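Local structure of type II secretion system protein C (Vibrio cholerae, 2I4S) at residues D59-L64 with M88-E93; V41-D46 with L55-M60; E20-V25 with T77-M82. The protein is involved in type II secretion and is probably required for moving cholera toxin across the outer membrane, this chain being its PDZ domain, probably periplasmic. One frame throughout, in Å; residues are numbered along the deposited sequence.

Interaction 1: D59-L64 with M88-E93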
# COMPACT_ATOMS: atom_id res chain seq x y z
N ASP A 59 -8.59 6.47 -0.22
CA ASP A 59 -8.33 5.59 0.94
C ASP A 59 -7.16 6.14 1.75
O ASP A 59 -6.21 6.65 1.19
CB ASP A 59 -7.98 4.15 0.50
CG ASP A 59 -9.19 3.37 0.03
OD1 ASP A 59 -10.35 3.82 0.25
OD2 ASP A 59 -8.96 2.29 -0.55
N MSE A 60 -7.22 6.03 3.07
CA MSE A 60 -6.05 6.31 3.87
C MSE A 60 -5.56 5.05 4.59
O MSE A 60 -6.28 4.47 5.39
CB MSE A 60 -6.35 7.40 4.88
CG MSE A 60 -5.18 7.73 5.76
SE MSE A 60 -5.63 9.14 7.08
CE MSE A 60 -6.84 8.11 8.29
N ALA A 61 -4.32 4.63 4.33
CA ALA A 61 -3.73 3.51 5.05
C ALA A 61 -3.43 3.90 6.51
O ALA A 61 -2.83 4.95 6.76
CB ALA A 61 -2.46 3.04 4.36
N VAL A 62 -3.87 3.07 7.45
CA VAL A 62 -3.54 3.27 8.88
C VAL A 62 -2.68 2.15 9.51
O VAL A 62 -2.06 2.36 10.57
CB VAL A 62 -4.80 3.57 9.75
CG1 VAL A 62 -5.58 4.79 9.20
CG2 VAL A 62 -5.72 2.34 9.83
N ALA A 63 -2.62 0.99 8.85
CA ALA A 63 -1.76 -0.12 9.26
C ALA A 63 -1.25 -0.82 8.02
O ALA A 63 -1.99 -0.97 7.06
CB ALA A 63 -2.52 -1.13 10.15
N LEU A 64 -0.00 -1.27 8.06
CA LEU A 64 0.56 -2.00 6.92
C LEU A 64 1.48 -3.09 7.42
O LEU A 64 2.45 -2.81 8.09
CB LEU A 64 1.29 -1.05 5.97
CG LEU A 64 1.74 -1.60 4.61
CD1 LEU A 64 2.13 -0.42 3.71
CD2 LEU A 64 2.89 -2.59 4.73
N MSE A 88 1.53 -7.77 1.11
CA MSE A 88 1.15 -6.56 1.82
C MSE A 88 -0.29 -6.72 2.31
O MSE A 88 -1.21 -6.93 1.51
CB MSE A 88 1.27 -5.35 0.90
CG MSE A 88 1.07 -4.01 1.61
SE MSE A 88 1.12 -2.53 0.32
CE MSE A 88 -0.64 -2.83 -0.55
N SER A 89 -0.46 -6.68 3.63
CA SER A 89 -1.76 -6.57 4.25
C SER A 89 -1.96 -5.11 4.63
O SER A 89 -1.18 -4.57 5.41
CB SER A 89 -1.81 -7.40 5.52
OG SER A 89 -1.81 -8.79 5.23
N LEU A 90 -3.00 -4.47 4.10
CA LEU A 90 -3.26 -3.07 4.44
C LEU A 90 -4.61 -2.87 5.15
O LEU A 90 -5.62 -3.45 4.75
CB LEU A 90 -3.30 -2.24 3.17
CG LEU A 90 -2.15 -1.38 2.67
CD1 LEU A 90 -2.71 -0.45 1.60
CD2 LEU A 90 -1.54 -0.58 3.78
N THR A 91 -4.64 -2.02 6.17
CA THR A 91 -5.91 -1.54 6.71
C THR A 91 -6.05 -0.10 6.28
O THR A 91 -5.13 0.71 6.50
CB THR A 91 -5.98 -1.62 8.25
OG1 THR A 91 -5.87 -3.00 8.64
CG2 THR A 91 -7.31 -1.06 8.74
N VAL A 92 -7.15 0.21 5.59
CA VAL A 92 -7.42 1.53 5.09
C VAL A 92 -8.73 2.07 5.64
O VAL A 92 -9.65 1.31 5.93
CB VAL A 92 -7.46 1.60 3.52
CG1 VAL A 92 -6.11 1.16 2.92
CG2 VAL A 92 -8.62 0.77 2.98
N GLU A 93 -8.79 3.38 5.82
CA GLU A 93 -10.06 4.03 6.18
C GLU A 93 -10.61 4.65 4.92
O GLU A 93 -9.90 5.40 4.23
CB GLU A 93 -9.81 5.09 7.24
CG GLU A 93 -8.88 4.59 8.33
CD GLU A 93 -9.11 5.22 9.69
OE1 GLU A 93 -9.35 6.44 9.75
OE2 GLU A 93 -9.05 4.49 10.71
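The carbonyl oxygen T91 O is held by two successive amides of the opposite strand: V62 N at 2.8 Å, nearly straight, and A63 N in a weak bond at 3.4 Å. Two residues set against one is the signature of a classic beta bulge, and the antiparallel register slips by one residue here. T91 N completes the A63 pair by reaching A63 O at 3.0 Å. Antiparallel pairing continues on both sides of the bulge: M60 and E93 exchange two backbone bonds, and L64 lies across from L90. V62 CG1 presses on E93 CG at 3.4 Å, the two side chains crossing at about a right angle. Selenomethionine M60 runs alongside E93; extended as far as SE, it then bends (chi3 71°) and lays CE 3.3 Å from E93 OE1. The other carboxylate oxygen of E93 bonds Q98, and T91 OG1 bonds D100, both on strand 97-104. On the reverse face L90 CD2 sits between A61 CB, at 3.8 Å, and L64 CG, at 3.5 Å, while L64 also rests on M88 CG. A mixed face of M60, A63, T91 and E93 backing onto an apolar one of A61, L64, L90 and V92 makes this a central, bulged antiparallel pair of the PDZ beta sheet.

Interaction 2: V41-D46 with L55-M60; sequences VSPGKD and LQDGDM
A type II beta turn from Q56 to D59, on the path from helix 48-53 into strand 60-64, docks against V41 near the end of strand 35-43. The tie is a single direct bond, V41 N to D59 O at 2.9 Å, with an N-H...O angle of 172°. The carbonyl of V41 is served differently: a water donates to V41 O at 2.8 Å and accepts from G58 N at 2.7 Å, bridging the strand carbonyl to the turn amide. G58 takes the positive phi (93°) usual for the third residue of a type II turn, a conformation that suits glycine. The turn is closed by its own bond from D59 N to Q56 O, and D59 OD2 takes Q56 N at 2.7 Å from above the carboxylate plane, while OD1 forms a salt bridge with R94. Inward, V41 CG1, anti to the backbone N (chi1 176°), meets L55 CD1 at 4.1 Å, the side chains crossing at about a right angle beside F50. Outward, D57 OD1 lies 3.7 Å from P43 CD. With both a turn amide and R94 bound to it, the D59 carboxylate is probably favoured in its charged form, and through Q56 N and R94 it links the start of the turn to strand 87-94.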
# COMPACT_ATOMS: atom_id res chain seq x y z
N VAL A 41 -3.53 6.87 0.03
CA VAL A 41 -3.01 5.94 -0.96
C VAL A 41 -3.55 6.30 -2.34
O VAL A 41 -4.76 6.53 -2.49
CB VAL A 41 -3.49 4.51 -0.63
CG1 VAL A 41 -3.05 3.54 -1.69
CG2 VAL A 41 -2.95 4.09 0.76
N SER A 42 -2.67 6.36 -3.33
CA SER A 42 -3.09 6.65 -4.71
C SER A 42 -2.35 5.76 -5.71
O SER A 42 -1.26 5.28 -5.41
CB SER A 42 -2.87 8.13 -5.04
OG SER A 42 -1.50 8.46 -4.94
N PRO A 43 -2.92 5.55 -6.90
CA PRO A 43 -2.26 4.70 -7.90
C PRO A 43 -1.03 5.37 -8.49
O PRO A 43 -0.98 6.58 -8.61
CB PRO A 43 -3.34 4.49 -8.98
CG PRO A 43 -4.32 5.57 -8.79
CD PRO A 43 -4.21 6.09 -7.38
N GLY A 44 -0.04 4.56 -8.84
CA GLY A 44 1.18 5.05 -9.45
C GLY A 44 1.22 4.65 -10.90
O GLY A 44 0.29 4.93 -11.66
N LYS A 45 2.28 3.97 -11.30
CA LYS A 45 2.59 3.83 -12.72
C LYS A 45 1.56 3.11 -13.61
O LYS A 45 1.33 3.53 -14.76
CB LYS A 45 4.02 3.33 -12.93
CG LYS A 45 4.27 1.85 -12.89
CD LYS A 45 5.27 1.54 -13.98
CE LYS A 45 6.08 0.30 -13.70
NZ LYS A 45 6.61 -0.24 -14.97
N ASP A 46 0.93 2.06 -13.09
CA ASP A 46 -0.23 1.50 -13.77
C ASP A 46 -1.31 1.13 -12.75
O ASP A 46 -1.16 0.17 -12.02
CB ASP A 46 0.15 0.26 -14.59
CG ASP A 46 -0.95 -0.16 -15.57
OD1 ASP A 46 -2.14 -0.10 -15.19
OD2 ASP A 46 -0.61 -0.55 -16.71
N LEU A 55 -8.00 -1.32 -3.46
CA LEU A 55 -7.86 0.05 -3.00
C LEU A 55 -8.73 0.96 -3.83
O LEU A 55 -8.98 0.68 -5.01
CB LEU A 55 -6.40 0.48 -3.05
CG LEU A 55 -5.51 -0.29 -2.06
CD1 LEU A 55 -4.09 -0.29 -2.51
CD2 LEU A 55 -5.65 0.26 -0.62
N GLN A 56 -9.20 2.06 -3.24
CA GLN A 56 -9.93 3.08 -3.99
C GLN A 56 -9.33 4.43 -3.78
O GLN A 56 -8.64 4.65 -2.77
CB GLN A 56 -11.39 3.13 -3.54
CG GLN A 56 -12.13 1.82 -3.75
CD GLN A 56 -13.56 1.90 -3.30
OE1 GLN A 56 -14.06 2.98 -3.00
NE2 GLN A 56 -14.21 0.76 -3.23
N ASP A 57 -9.60 5.36 -4.69
CA ASP A 57 -9.11 6.75 -4.54
C ASP A 57 -9.69 7.36 -3.29
O ASP A 57 -10.89 7.21 -2.99
CB ASP A 57 -9.47 7.61 -5.77
CG ASP A 57 -8.81 7.08 -7.03
OD1 ASP A 57 -7.66 7.46 -7.31
OD2 ASP A 57 -9.44 6.26 -7.73
N GLY A 58 -8.84 8.05 -2.54
CA GLY A 58 -9.24 8.62 -1.25
C GLY A 58 -8.97 7.74 -0.02
O GLY A 58 -9.11 8.20 1.10
N ASP A 59 -8.59 6.47 -0.22
CA ASP A 59 -8.33 5.59 0.94
C ASP A 59 -7.16 6.14 1.75
O ASP A 59 -6.21 6.65 1.19
CB ASP A 59 -7.98 4.15 0.50
CG ASP A 59 -9.19 3.37 0.03
OD1 ASP A 59 -10.35 3.82 0.25
OD2 ASP A 59 -8.96 2.29 -0.55
N MSE A 60 -7.22 6.03 3.07
CA MSE A 60 -6.05 6.31 3.87
C MSE A 60 -5.56 5.05 4.59
O MSE A 60 -6.28 4.47 5.39
CB MSE A 60 -6.35 7.40 4.88
CG MSE A 60 -5.18 7.73 5.76
SE MSE A 60 -5.63 9.14 7.08
CE MSE A 60 -6.84 8.11 8.29
O HOH W 1 -6.34 8.69 -3.37

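Interaction 3: E20-V25 with T77-M82; sequences EIFQYV and TLFQSM
F22 and F79 form an offset stack, their ring centroids 4.2 Å apart and their planes at 25°, joining the short helical turn 21-24 to helix 74-82. In PDZ domains the peptide groove lies between a helix and a strand, by topology probably 74-82 and 25-32 here; F22, just before that strand, and F79 on the helix would then meet near one end of it. F79 CE1 comes down over one face of the F22 ring, offset toward its rim and 3.5 Å from F22 CD2. On the opposite face I21 CG2 sits over the ring centre, so the ring is sandwiched between a neighbour in sequence and a partner from the far helix. L78 CD2 and M82 CG both approach F22 obliquely, at 4.2 Å from CE1 and 4.0 Å from CZ respectively. The selenomethionine M82 chain folds at chi2 (59°) and again at chi3, which brings SE to 4.2 Å from I21 CG2. Farther out, M82 also touches P18 and F105, and I21 packs on I14 of helix 2-16. The backbone holding these side chains is braced within each segment: I21 O accepts from both Y24 N and V25 N, while S81 OG donates to T77 O at 2.6 Å from above the carbonyl plane.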
# COMPACT_ATOMS: atom_id res chain seq x y z
N GLU A 20 9.42 -2.49 -5.47
CA GLU A 20 8.73 -2.08 -6.69
C GLU A 20 7.26 -1.77 -6.41
O GLU A 20 6.64 -1.00 -7.12
CB GLU A 20 8.82 -3.17 -7.75
CG GLU A 20 10.17 -3.24 -8.45
CD GLU A 20 10.17 -4.25 -9.58
OE1 GLU A 20 9.07 -4.51 -10.12
OE2 GLU A 20 11.26 -4.79 -9.90
N ILE A 21 6.71 -2.37 -5.35
CA ILE A 21 5.34 -2.08 -4.95
C ILE A 21 5.11 -0.57 -4.86
O ILE A 21 4.03 -0.09 -5.19
CB ILE A 21 4.96 -2.76 -3.59
CG1 ILE A 21 3.47 -2.60 -3.28
CG2 ILE A 21 5.78 -2.18 -2.44
CD1 ILE A 21 2.60 -3.69 -3.82
N PHE A 22 6.13 0.18 -4.45
CA PHE A 22 6.01 1.64 -4.30
C PHE A 22 5.89 2.43 -5.61
O PHE A 22 5.47 3.59 -5.58
CB PHE A 22 7.14 2.21 -3.44
CG PHE A 22 7.25 1.57 -2.09
CD1 PHE A 22 6.16 1.54 -1.23
CD2 PHE A 22 8.45 1.00 -1.67
CE1 PHE A 22 6.26 0.95 0.02
CE2 PHE A 22 8.57 0.42 -0.41
CZ PHE A 22 7.47 0.38 0.43
N GLN A 23 6.24 1.82 -6.73
CA GLN A 23 5.99 2.44 -8.04
C GLN A 23 4.49 2.46 -8.37
O GLN A 23 4.03 3.31 -9.15
CB GLN A 23 6.72 1.71 -9.18
CG GLN A 23 8.21 1.38 -8.98
CD GLN A 23 8.86 0.84 -10.26
OE1 GLN A 23 8.74 1.44 -11.33
NE2 GLN A 23 9.55 -0.29 -10.15
N TYR A 24 3.73 1.53 -7.77
CA TYR A 24 2.31 1.26 -8.08
C TYR A 24 1.32 1.77 -7.06
O TYR A 24 0.15 2.01 -7.38
CB TYR A 24 2.08 -0.24 -8.20
CG TYR A 24 2.80 -0.82 -9.39
CD1 TYR A 24 2.25 -0.72 -10.67
CD2 TYR A 24 4.04 -1.42 -9.24
CE1 TYR A 24 2.93 -1.21 -11.78
CE2 TYR A 24 4.73 -1.92 -10.35
CZ TYR A 24 4.17 -1.80 -11.60
OH TYR A 24 4.85 -2.31 -12.66
N VAL A 25 1.78 1.84 -5.81
CA VAL A 25 0.97 2.27 -4.67
C VAL A 25 1.74 3.40 -3.98
O VAL A 25 2.78 3.18 -3.33
CB VAL A 25 0.71 1.11 -3.67
CG1 VAL A 25 -0.08 1.61 -2.44
CG2 VAL A 25 -0.04 -0.03 -4.35
N THR A 77 11.06 2.45 8.85
CA THR A 77 11.03 0.99 9.09
C THR A 77 10.39 0.24 7.92
O THR A 77 10.89 -0.80 7.48
CB THR A 77 10.33 0.65 10.44
OG1 THR A 77 11.04 1.27 11.52
CG2 THR A 77 10.25 -0.88 10.67
N LEU A 78 9.31 0.79 7.38
CA LEU A 78 8.57 0.16 6.27
C LEU A 78 9.46 -0.11 5.07
O LEU A 78 9.47 -1.21 4.53
CB LEU A 78 7.40 1.05 5.83
CG LEU A 78 6.63 0.61 4.58
CD1 LEU A 78 5.93 -0.77 4.74
CD2 LEU A 78 5.63 1.67 4.10
N PHE A 79 10.21 0.90 4.67
CA PHE A 79 11.12 0.83 3.55
C PHE A 79 12.30 -0.06 3.86
O PHE A 79 12.70 -0.83 3.02
CB PHE A 79 11.60 2.24 3.15
CG PHE A 79 10.58 2.99 2.35
CD1 PHE A 79 10.66 3.01 0.97
CD2 PHE A 79 9.52 3.62 2.97
CE1 PHE A 79 9.69 3.67 0.21
CE2 PHE A 79 8.55 4.29 2.22
CZ PHE A 79 8.63 4.30 0.84
N GLN A 80 12.84 0.03 5.07
CA GLN A 80 13.95 -0.85 5.44
C GLN A 80 13.50 -2.31 5.36
O GLN A 80 14.29 -3.18 5.11
CB GLN A 80 14.50 -0.48 6.82
CG GLN A 80 15.22 0.88 6.81
CD GLN A 80 15.20 1.64 8.15
OE1 GLN A 80 14.89 1.08 9.20
NE2 GLN A 80 15.54 2.93 8.10
N SER A 81 12.20 -2.58 5.55
CA SER A 81 11.74 -3.95 5.79
C SER A 81 11.05 -4.57 4.59
O SER A 81 10.84 -5.79 4.57
CB SER A 81 10.77 -4.00 6.98
OG SER A 81 11.30 -3.31 8.12
N MSE A 82 10.67 -3.75 3.62
CA MSE A 82 9.79 -4.22 2.55
C MSE A 82 10.41 -5.34 1.76
O MSE A 82 9.71 -6.27 1.37
CB MSE A 82 9.38 -3.08 1.60
CG MSE A 82 8.43 -3.51 0.47
SE MSE A 82 6.68 -4.33 1.01
CE MSE A 82 7.06 -6.24 0.82

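From the N terminus, the chain passes helix 2-16 and then 20-25, the first half of interaction 3, whose partner 77-82 comes 52 residues after it ends. Inside that long loop nests interaction 2, a short closure of 41-46 on 55-60 around helix 48-53. Its last residues, D59 and M60, open interaction 1. Strand 60-64 pairs with 88-93, which follows helix 74-82; the segments of interactions 1 and 3 therefore alternate along the chain. L55 CD2 reaches V92 CG1, L64 CD2 meets L78 CD1, and G44 N probably bonds Y24 O. Together they tie strands 35-43, 60-64 and 87-94 to the turn before strand 60-64, and helix 74-82 to the helical turn 21-24.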